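Local coordinates for DUF5636 domain-containing protein (Legionella pneumophila subsp. pneumophila str. Philadelphia 1, PDB 4RD8), which is of unknown function but folds as a largely helical protein without beta strands, in the DUF5636 family, at residues A[54-59]-A[74-78]. The protein carries 3 engineered substitutions. Sequence-based numbering, arbitrary orientation. Where two conformers were deposited one is given.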
loop_
_atom_site.group_PDB
_atom_site.type_symbol
_atom_site.label_atom_id
_atom_site.label_comp_id
_atom_site.label_asym_id
_atom_site.label_seq_id
_atom_site.Cartn_x
_atom_site.Cartn_y
_atom_site.Cartn_z
ATOM N N GLN A 54 -14.810 0.206 -8.090
ATOM C CA GLN A 54 -14.184 -0.519 -9.187
ATOM C C GLN A 54 -14.355 -2.033 -9.017
ATOM O O GLN A 54 -14.649 -2.745 -9.975
ATOM C CB GLN A 54 -12.711 -0.115 -9.331
ATOM C CG GLN A 54 -12.526 1.351 -9.727
ATOM C CD GLN A 54 -11.082 1.698 -10.040
ATOM O OE1 GLN A 54 -10.266 0.816 -10.304
ATOM N NE2 GLN A 54 -10.759 2.990 -10.003
ATOM N N LEU A 55 -14.196 -2.510 -7.788
ATOM C CA LEU A 55 -14.415 -3.921 -7.465
ATOM C C LEU A 55 -15.871 -4.348 -7.685
ATOM O O LEU A 55 -16.136 -5.405 -8.278
ATOM C CB LEU A 55 -13.997 -4.191 -6.016
ATOM C CG LEU A 55 -14.162 -5.604 -5.451
ATOM C CD1 LEU A 55 -13.353 -6.608 -6.272
ATOM C CD2 LEU A 55 -13.741 -5.640 -3.978
ATOM N N THR A 56 -16.807 -3.529 -7.205
ATOM C CA THR A 56 -18.236 -3.780 -7.397
ATOM C C THR A 56 -18.563 -3.907 -8.880
ATOM O O THR A 56 -19.304 -4.804 -9.296
ATOM C CB THR A 56 -19.089 -2.637 -6.809
ATOM O OG1 THR A 56 -18.854 -2.543 -5.399
ATOM C CG2 THR A 56 -20.560 -2.886 -7.062
HETATM N N MSE A 57 -18.014 -2.989 -9.668
HETATM C CA MSE A 57 -18.166 -2.992 -11.119
HETATM C C MSE A 57 -17.664 -4.305 -11.706
HETATM O O MSE A 57 -18.303 -4.920 -12.559
HETATM C CB MSE A 57 -17.331 -1.858 -11.713
HETATM C CG MSE A 57 -18.120 -0.778 -12.414
HETATM SE SE MSE A 57 -16.941 0.198 -13.618
HETATM C CE MSE A 57 -16.208 -1.311 -14.602
ATOM N N ARG A 58 -16.492 -4.711 -11.236
ATOM C CA ARG A 58 -15.795 -5.892 -11.723
ATOM C C ARG A 58 -16.577 -7.175 -11.470
ATOM O O ARG A 58 -16.789 -7.970 -12.386
ATOM C CB ARG A 58 -14.437 -5.965 -11.033
ATOM C CG ARG A 58 -13.378 -6.729 -11.772
ATOM C CD ARG A 58 -12.037 -6.517 -11.087
ATOM N NE ARG A 58 -10.967 -7.272 -11.727
ATOM C CZ ARG A 58 -10.087 -6.751 -12.573
ATOM N NH1 ARG A 58 -10.142 -5.463 -12.884
ATOM N NH2 ARG A 58 -9.151 -7.523 -13.102
ATOM N N LEU A 59 -17.015 -7.361 -10.225
ATOM C CA LEU A 59 -17.792 -8.540 -9.841
ATOM C C LEU A 59 -19.080 -8.656 -10.644
ATOM O O LEU A 59 -19.418 -9.733 -11.143
ATOM C CB LEU A 59 -18.122 -8.502 -8.348
ATOM C CG LEU A 59 -16.960 -8.507 -7.356
ATOM C CD1 LEU A 59 -17.494 -8.552 -5.933
ATOM C CD2 LEU A 59 -16.042 -9.682 -7.618
ATOM N N GLN A 74 -10.773 -11.598 -8.138
ATOM C CA GLN A 74 -11.021 -10.328 -8.818
ATOM C C GLN A 74 -10.385 -9.129 -8.113
ATOM O O GLN A 74 -9.847 -8.235 -8.767
ATOM C CB GLN A 74 -12.521 -10.103 -9.019
ATOM C CG GLN A 74 -13.107 -10.953 -10.127
ATOM C CD GLN A 74 -12.310 -10.841 -11.406
ATOM O OE1 GLN A 74 -12.051 -9.741 -11.894
ATOM N NE2 GLN A 74 -11.904 -11.981 -11.951
ATOM N N LEU A 75 -10.450 -9.110 -6.785
ATOM C CA LEU A 75 -9.811 -8.047 -6.010
ATOM C C LEU A 75 -8.294 -8.072 -6.191
ATOM O O LEU A 75 -7.659 -7.027 -6.321
ATOM C CB LEU A 75 -10.155 -8.173 -4.522
ATOM C CG LEU A 75 -9.407 -7.214 -3.586
ATOM C CD1 LEU A 75 -9.684 -5.775 -3.966
ATOM C CD2 LEU A 75 -9.797 -7.455 -2.135
ATOM N N ARG A 76 -7.718 -9.270 -6.193
ATOM C CA ARG A 76 -6.270 -9.422 -6.366
ATOM C C ARG A 76 -5.811 -8.938 -7.735
ATOM O O ARG A 76 -4.779 -8.278 -7.852
ATOM C CB ARG A 76 -5.852 -10.881 -6.163
ATOM C CG ARG A 76 -5.353 -11.205 -4.763
ATOM C CD ARG A 76 -6.015 -12.454 -4.215
ATOM N NE ARG A 76 -5.144 -13.209 -3.317
ATOM C CZ ARG A 76 -5.259 -13.238 -1.992
ATOM N NH1 ARG A 76 -6.214 -12.551 -1.383
ATOM N NH2 ARG A 76 -4.410 -13.961 -1.274
ATOM N N THR A 77 -6.581 -9.266 -8.768
ATOM C CA THR A 77 -6.234 -8.844 -10.117
ATOM C C THR A 77 -6.448 -7.340 -10.273
ATOM O O THR A 77 -5.675 -6.675 -10.956
ATOM C CB THR A 77 -7.001 -9.645 -11.199
ATOM O OG1 THR A 77 -8.406 -9.562 -10.946
ATOM C CG2 THR A 77 -6.577 -11.108 -11.176
ATOM N N LEU A 78 -7.487 -6.803 -9.634
ATOM C CA LEU A 78 -7.685 -5.355 -9.616
ATOM C C LEU A 78 -6.520 -4.656 -8.924
ATOM O O LEU A 78 -5.987 -3.663 -9.433
ATOM C CB LEU A 78 -9.007 -4.980 -8.930
ATOM C CG LEU A 78 -9.244 -3.494 -8.632
ATOM C CD1 LEU A 78 -9.223 -2.663 -9.913
ATOM C CD2 LEU A 78 -10.574 -3.296 -7.888
#
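This is a helix-helix packing contact within a helical hairpin: helix 41-61 turns back through a short connection into helix 69-85, and residues 54-59 pack on residues 74-78 near the closed end. The fold has helices and loops but no strands, and the contact's centre lies about 17 Å from the centre of the chain. The N-to-C directions of the two segments make an angle of 125°, an oblique crossing, with their axes 10.1 Å apart at closest approach. Leucines form the apolar layer. Leu55 lies against both Leu75 and Leu78: its CD1 is 4.0 Å from Leu75 CB, and its CB is 4.0 Å from Leu78 CD2. Toward the hairpin connection, Leu59 CD2 rests 3.8 Å from Gln74 CB. Helix 211-218 packs against the pair, Val212 touching Leu59 while Val216 and Ile217 touch Leu75. Polar contacts follow one border of this layer, where Arg58 reaches out, with chi1, chi2 and chi3 all t, to helix 69-85. One face of its guanidinium lies over the backbone at Thr77 and Leu78, and NH2 also forms a salt bridge with Glu81, one turn beyond Thr77. Gln74 OE1 accepts a hydrogen bond from Lys62 as well as from Arg58, tying the hairpin connection to the same point. Arg58 NE donates to Gln74 OE1 at 2.7 Å, while Arg58 NH2 makes a weak 3.1 Å hydrogen bond to Thr77 OG1.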